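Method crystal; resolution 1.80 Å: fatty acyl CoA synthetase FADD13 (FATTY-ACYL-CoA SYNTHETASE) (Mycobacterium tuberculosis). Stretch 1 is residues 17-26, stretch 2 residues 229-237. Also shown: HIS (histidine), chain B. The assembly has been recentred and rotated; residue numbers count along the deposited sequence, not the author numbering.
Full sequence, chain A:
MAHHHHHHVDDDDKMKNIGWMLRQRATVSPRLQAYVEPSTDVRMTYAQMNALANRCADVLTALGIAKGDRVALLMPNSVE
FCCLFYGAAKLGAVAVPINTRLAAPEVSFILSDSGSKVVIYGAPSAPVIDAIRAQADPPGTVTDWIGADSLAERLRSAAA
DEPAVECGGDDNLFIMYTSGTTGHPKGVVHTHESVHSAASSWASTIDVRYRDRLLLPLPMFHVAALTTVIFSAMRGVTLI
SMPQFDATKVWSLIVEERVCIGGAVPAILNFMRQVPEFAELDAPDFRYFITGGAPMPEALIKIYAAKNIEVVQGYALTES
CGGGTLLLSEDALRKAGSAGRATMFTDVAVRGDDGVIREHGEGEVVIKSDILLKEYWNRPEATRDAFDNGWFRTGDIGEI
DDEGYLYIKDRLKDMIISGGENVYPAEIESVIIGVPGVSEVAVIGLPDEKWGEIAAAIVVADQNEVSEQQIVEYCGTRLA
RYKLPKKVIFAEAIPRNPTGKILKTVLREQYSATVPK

Stretch 1 (17-26) NIGWMLRQRA
Stretch 2, residues 229-237: VIFSAMRGV

Met 21 lies at the apolar centre of this contact, its CA-to-CB bond pointing toward the second stretch. The unbranched Met 21 chain (t, t, p) places its CE 3.7 Å from Ile 230 CG2 and 4.4 Å from Ala 233 CB, while Met 21 SD lies 3.4 Å from Met 234 CE. Met 234 (t, t, m) points away overall at CA-to-CB, yet its flexible chain still brings its methyl to that sulfur.

The backbones are two helices, 18-26 and 229-235, running in broadly the same direction, with axes inclined at 40° and 8.9 Å apart at closest approach. Leu 22 and Ala 233 mark the register, their CA atoms 6.0 Å apart; the small methyl of Ala 233 suits so close an approach, and Leu 22 (t, p) sets its CD1 4.2 Å from Ala 233 CB. One turn earlier the CA atoms of Ile 18 and Ile 230 are 7.8 Å apart, a gap bridged by branched side chains, both m, m, with Ile 18 CG2 3.9 Å from Ile 230 CD1. Asn 17 (chi1 t) caps the first helix: Asn 17 OD1 accepts from Trp 20 N at 3.0 Å and, weakly, from Gly 19 N at 2.7 Å.

The polar edge belongs to Arg 25, one turn beyond Met 21. Its chain (t, p, p, chi4 -168°) carries the guanidinium to the C-terminal end of the second helix, where Val 237 N bonds to Ser 232 O rather than to Ala 233 O. Arg 25 NE donates to Ala 233 O and Arg 25 NH2 to Met 234 O, both at 2.9 Å and nearly straight, with the acceptors near the guanidinium plane. Over one face lies Gly 236 CA, 3.4 Å from Arg 25 NE. Gly 236 leaves the helix at phi/psi 81/53; an ideal CB would sit 2.9 Å from Arg 25 CZ and jam against the preceding carbonyl.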

ATOM      1  N   ASN A  17       7.424 -14.342  17.013  1.00 15.21           N
ATOM      2  CA  ASN A  17       6.020 -13.989  16.960  1.00 14.84           C
ATOM      3  C   ASN A  17       5.853 -12.468  17.117  1.00 12.89           C
ATOM      4  O   ASN A  17       6.342 -11.861  18.085  1.00 12.55           O
ATOM      5  CB  ASN A  17       5.271 -14.771  18.053  1.00 14.86           C
ATOM      6  CG  ASN A  17       3.820 -14.490  18.060  1.00 16.42           C
ATOM      7  OD1 ASN A  17       3.390 -13.386  18.369  1.00 14.94           O
ATOM      8  ND2 ASN A  17       3.034 -15.490  17.722  1.00 13.42           N
ATOM      9  N   ILE A  18       5.123 -11.850  16.197  1.00 12.41           N
ATOM     10  CA  ILE A  18       4.974 -10.409  16.159  1.00 11.77           C
ATOM     11  C   ILE A  18       4.248  -9.907  17.407  1.00 12.32           C
ATOM     12  O   ILE A  18       4.541  -8.816  17.904  1.00 12.93           O
ATOM     13  CB  ILE A  18       4.173  -9.996  14.857  1.00 12.06           C
ATOM     14  CG1 ILE A  18       5.061 -10.231  13.627  1.00 12.20           C
ATOM     15  CG2 ILE A  18       3.686  -8.580  14.950  1.00 13.29           C
ATOM     16  CD1 ILE A  18       6.281  -9.303  13.533  1.00 12.66           C
ATOM     17  N   GLY A  19       3.293 -10.703  17.919  1.00 12.50           N
ATOM     18  CA  GLY A  19       2.616 -10.393  19.162  1.00 13.81           C
ATOM     19  C   GLY A  19       3.541 -10.466  20.377  1.00 13.52           C
ATOM     20  O   GLY A  19       3.450  -9.643  21.297  1.00 13.86           O
ATOM     21  N   TRP A  20       4.508 -11.372  20.356  1.00 11.64           N
ATOM     22  CA  TRP A  20       5.505 -11.474  21.438  1.00 13.11           C
ATOM     23  C   TRP A  20       6.459 -10.318  21.347  1.00 13.77           C
ATOM     24  O   TRP A  20       6.932  -9.752  22.370  1.00 13.38           O
ATOM     25  CB  TRP A  20       6.282 -12.826  21.377  1.00 13.49           C
ATOM     26  CG  TRP A  20       6.944 -13.134  22.644  1.00 15.16           C
ATOM     27  CD1 TRP A  20       8.270 -13.152  22.900  1.00 16.82           C
ATOM     28  CD2 TRP A  20       6.283 -13.472  23.872  1.00 19.89           C
ATOM     29  NE1 TRP A  20       8.490 -13.458  24.217  1.00 19.48           N
ATOM     30  CE2 TRP A  20       7.285 -13.669  24.838  1.00 24.15           C
ATOM     31  CE3 TRP A  20       4.939 -13.631  24.243  1.00 21.76           C
ATOM     32  CZ2 TRP A  20       6.985 -14.044  26.162  1.00 25.77           C
ATOM     33  CZ3 TRP A  20       4.637 -14.009  25.573  1.00 27.79           C
ATOM     34  CH2 TRP A  20       5.657 -14.220  26.500  1.00 28.28           C
ATOM     35  N   MET A  21       6.713  -9.897  20.108  1.00 13.65           N
ATOM     36  CA  MET A  21       7.512  -8.697  19.919  1.00 14.22           C
ATOM     37  C   MET A  21       6.927  -7.485  20.627  1.00 12.93           C
ATOM     38  O   MET A  21       7.662  -6.663  21.234  1.00 13.41           O
ATOM     39  CB  MET A  21       7.804  -8.398  18.440  1.00 14.29           C
ATOM     40  CG  MET A  21       8.784  -7.296  18.256  1.00 18.92           C
ATOM     41  SD  MET A  21       9.031  -6.812  16.526  1.00 26.91           S
ATOM     42  CE  MET A  21       7.389  -6.032  16.313  1.00 22.64           C
ATOM     43  N   LEU A  22       5.638  -7.305  20.533  1.00 13.05           N
ATOM     44  CA  LEU A  22       5.004  -6.231  21.265  1.00 13.86           C
ATOM     45  C   LEU A  22       5.243  -6.380  22.765  1.00 13.47           C
ATOM     46  O   LEU A  22       5.485  -5.375  23.469  1.00 13.14           O
ATOM     47  CB  LEU A  22       3.504  -6.198  20.979  1.00 13.62           C
ATOM     48  CG  LEU A  22       2.644  -5.210  21.761  1.00 12.47           C
ATOM     49  CD1 LEU A  22       3.128  -3.705  21.384  1.00 13.22           C
ATOM     50  CD2 LEU A  22       1.101  -5.365  21.594  1.00 15.72           C
ATOM     51  N   ARG A  23       5.106  -7.589  23.269  1.00 13.67           N
ATOM     52  CA  ARG A  23       5.351  -7.832  24.697  1.00 14.38           C
ATOM     53  C   ARG A  23       6.781  -7.456  25.085  1.00 13.28           C
ATOM     54  O   ARG A  23       7.019  -6.900  26.143  1.00 14.19           O
ATOM     55  CB  ARG A  23       5.022  -9.269  25.088  1.00 14.56           C
ATOM     56  CG  ARG A  23       5.139  -9.483  26.535  1.00 19.48           C
ATOM     57  CD  ARG A  23       5.402 -10.917  26.832  1.00 24.93           C
ATOM     58  NE  ARG A  23       5.231 -11.173  28.276  1.00 29.64           N
ATOM     59  CZ  ARG A  23       6.222 -11.266  29.153  1.00 33.14           C
ATOM     60  NH1 ARG A  23       7.496 -11.120  28.760  1.00 34.86           N
ATOM     61  NH2 ARG A  23       5.937 -11.526  30.434  1.00 35.07           N
ATOM     62  N   GLN A  24       7.723  -7.733  24.208  1.00 12.27           N
ATOM     63  CA  GLN A  24       9.123  -7.406  24.456  1.00 13.52           C
ATOM     64  C   GLN A  24       9.321  -5.893  24.445  1.00 13.58           C
ATOM     65  O   GLN A  24      10.025  -5.368  25.305  1.00 13.36           O
ATOM     66  CB  GLN A  24      10.015  -8.096  23.466  1.00 13.64           C
ATOM     67  CG  GLN A  24      10.081  -9.591  23.695  1.00 15.08           C
ATOM     68  CD  GLN A  24      10.857 -10.327  22.641  1.00 18.63           C
ATOM     69  OE1 GLN A  24      10.940  -9.895  21.508  1.00 18.85           O
ATOM     70  NE2 GLN A  24      11.434 -11.465  23.019  1.00 17.45           N
ATOM     71  N   ARG A  25       8.616  -5.177  23.561  1.00 12.04           N
ATOM     72  CA  ARG A  25       8.704  -3.681  23.565  1.00 12.95           C
ATOM     73  C   ARG A  25       8.085  -3.160  24.847  1.00 11.96           C
ATOM     74  O   ARG A  25       8.627  -2.253  25.478  1.00 12.94           O
ATOM     75  CB  ARG A  25       8.092  -3.071  22.325  1.00 11.16           C
ATOM     76  CG  ARG A  25       8.006  -1.549  22.361  1.00 12.81           C
ATOM     77  CD  ARG A  25       9.278  -0.795  22.643  1.00 11.44           C
ATOM     78  NE  ARG A  25      10.267  -1.014  21.633  1.00 13.63           N
ATOM     79  CZ  ARG A  25      11.524  -0.666  21.748  1.00 16.12           C
ATOM     80  NH1 ARG A  25      11.944  -0.098  22.856  1.00 18.18           N
ATOM     81  NH2 ARG A  25      12.369  -0.904  20.760  1.00 17.48           N
ATOM     82  N   ALA A  26       7.031  -3.845  25.326  1.00 12.31           N
ATOM     83  CA  ALA A  26       6.420  -3.457  26.567  1.00 14.18           C
ATOM     84  C   ALA A  26       7.314  -3.792  27.778  1.00 16.29           C
ATOM     85  O   ALA A  26       7.067  -3.328  28.872  1.00 19.10           O
ATOM     86  CB  ALA A  26       5.054  -4.069  26.754  1.00 14.22           C
ATOM     87  N   VAL A 229       2.773   0.331  11.809  1.00 12.79           N
ATOM     88  CA  VAL A 229       2.386   0.009  13.190  1.00 14.60           C
ATOM     89  C   VAL A 229       3.400  -0.972  13.830  1.00 14.11           C
ATOM     90  O   VAL A 229       3.843  -0.825  14.974  1.00 13.93           O
ATOM     91  CB  VAL A 229       0.964  -0.566  13.199  1.00 14.35           C
ATOM     92  CG1 VAL A 229       0.609  -1.320  14.541  1.00 14.54           C
ATOM     93  CG2 VAL A 229      -0.088   0.510  12.789  1.00 15.37           C
ATOM     94  N   ILE A 230       3.752  -2.018  13.095  1.00 14.89           N
ATOM     95  CA  ILE A 230       4.685  -3.036  13.571  1.00 14.08           C
ATOM     96  C   ILE A 230       6.130  -2.497  13.756  1.00 14.47           C
ATOM     97  O   ILE A 230       6.789  -2.765  14.759  1.00 13.67           O
ATOM     98  CB  ILE A 230       4.711  -4.300  12.623  1.00 14.39           C
ATOM     99  CG1 ILE A 230       3.302  -4.912  12.464  1.00 19.89           C
ATOM    100  CG2 ILE A 230       5.737  -5.336  13.131  1.00 15.48           C
ATOM    101  CD1 ILE A 230       2.601  -5.057  13.728  1.00 19.58           C
ATOM    102  N   PHE A 231       6.629  -1.721  12.820  1.00 13.21           N
ATOM    103  CA  PHE A 231       7.976  -1.200  13.002  1.00 15.86           C
ATOM    104  C   PHE A 231       8.042  -0.152  14.073  1.00 14.20           C
ATOM    105  O   PHE A 231       9.070  -0.014  14.694  1.00 13.68           O
ATOM    106  CB  PHE A 231       8.730  -0.855  11.701  1.00 17.99           C
ATOM    107  CG  PHE A 231       8.470   0.526  11.124  1.00 19.37           C
ATOM    108  CD1 PHE A 231       8.024   0.647   9.795  1.00 23.82           C
ATOM    109  CD2 PHE A 231       8.704   1.676  11.858  1.00 20.01           C
ATOM    110  CE1 PHE A 231       7.829   1.938   9.205  1.00 24.77           C
ATOM    111  CE2 PHE A 231       8.548   2.953  11.292  1.00 23.69           C
ATOM    112  CZ  PHE A 231       8.095   3.081   9.974  1.00 24.67           C
ATOM    113  N   SER A 232       6.912   0.461  14.373  1.00 13.32           N
ATOM    114  CA  SER A 232       6.830   1.370  15.506  1.00 14.57           C
ATOM    115  C   SER A 232       7.095   0.623  16.817  1.00 14.53           C
ATOM    116  O   SER A 232       7.851   1.099  17.689  1.00 11.95           O
ATOM    117  CB  SER A 232       5.494   2.110  15.540  1.00 14.98           C
ATOM    118  OG  SER A 232       5.448   3.077  14.496  1.00 17.08           O
ATOM    119  N   ALA A 233       6.443  -0.517  17.025  1.00 14.38           N
ATOM    120  CA  ALA A 233       6.745  -1.314  18.207  1.00 14.60           C
ATOM    121  C   ALA A 233       8.183  -1.834  18.198  1.00 14.39           C
ATOM    122  O   ALA A 233       8.876  -1.880  19.228  1.00 15.58           O
ATOM    123  CB  ALA A 233       5.742  -2.469  18.352  1.00 13.43           C
ATOM    124  N   MET A 234       8.637  -2.276  17.046  1.00 14.28           N
ATOM    125  CA  MET A 234       9.997  -2.768  16.908  1.00 15.52           C
ATOM    126  C   MET A 234      11.038  -1.746  17.351  1.00 16.67           C
ATOM    127  O   MET A 234      11.948  -2.073  18.109  1.00 16.41           O
ATOM    128  CB  MET A 234      10.288  -3.203  15.459  1.00 16.07           C
ATOM    129  CG  MET A 234      11.692  -3.633  15.297  1.00 20.66           C
ATOM    130  SD  MET A 234      11.918  -4.479  13.740  1.00 25.19           S
ATOM    131  CE  MET A 234      10.609  -5.688  13.778  1.00 30.13           C
ATOM    132  N   ARG A 235      10.862  -0.503  16.940  1.00 15.06           N
ATOM    133  CA  ARG A 235      11.855   0.541  17.219  1.00 15.44           C
ATOM    134  C   ARG A 235      11.530   1.355  18.492  1.00 15.27           C
ATOM    135  O   ARG A 235      12.405   2.061  18.997  1.00 18.20           O
ATOM    136  CB  ARG A 235      11.981   1.419  15.982  1.00 14.23           C
ATOM    137  CG  ARG A 235      12.835   2.753  16.064  1.00 17.62           C
ATOM    138  CD  ARG A 235      14.346   2.563  16.159  1.00 19.35           C
ATOM    139  NE  ARG A 235      14.737   2.206  17.499  1.00 21.44           N
ATOM    140  CZ  ARG A 235      15.993   2.130  17.944  1.00 21.84           C
ATOM    141  NH1 ARG A 235      16.179   1.818  19.208  1.00 19.49           N
ATOM    142  NH2 ARG A 235      17.047   2.382  17.150  1.00 24.05           N
ATOM    143  N   GLY A 236      10.313   1.269  19.022  1.00 13.74           N
ATOM    144  CA  GLY A 236       9.934   2.066  20.185  1.00 14.42           C
ATOM    145  C   GLY A 236       9.543   3.485  19.806  1.00 14.21           C
ATOM    146  O   GLY A 236      10.021   4.495  20.359  1.00 17.31           O
ATOM    147  N   VAL A 237       8.624   3.551  18.877  1.00 14.08           N
ATOM    148  CA  VAL A 237       8.103   4.809  18.302  1.00 14.32           C
ATOM    149  C   VAL A 237       6.711   4.966  18.819  1.00 14.67           C
ATOM    150  O   VAL A 237       5.987   3.975  18.966  1.00 15.99           O
ATOM    151  CB  VAL A 237       8.083   4.635  16.816  1.00 13.71           C
ATOM    152  CG1 VAL A 237       7.260   5.717  16.101  1.00 14.33           C
ATOM    153  CG2 VAL A 237       9.553   4.649  16.322  1.00 15.75           C
TER
HETATM  154  N   HIS B 504      13.985 -13.881  12.271  1.00 43.40           N
HETATM  155  CA  HIS B 504      12.644 -13.949  12.901  1.00 41.21           C
HETATM  156  C   HIS B 504      11.567 -13.976  11.839  1.00 42.49           C
HETATM  157  O   HIS B 504      10.733 -14.875  11.703  1.00 42.23           O
HETATM  158  CB  HIS B 504      12.483 -12.745  13.853  1.00 41.03           C
HETATM  159  CG  HIS B 504      11.074 -12.406  14.212  1.00 34.26           C
HETATM  160  ND1 HIS B 504      10.769 -11.700  15.364  1.00 29.97           N
HETATM  161  CD2 HIS B 504       9.885 -12.658  13.591  1.00 28.87           C
HETATM  162  CE1 HIS B 504       9.454 -11.526  15.427  1.00 26.81           C
HETATM  163  NE2 HIS B 504       8.899 -12.086  14.360  1.00 25.01           N
HETATM  164  OXT HIS B 504      11.506 -13.039  11.048  1.00 44.43           O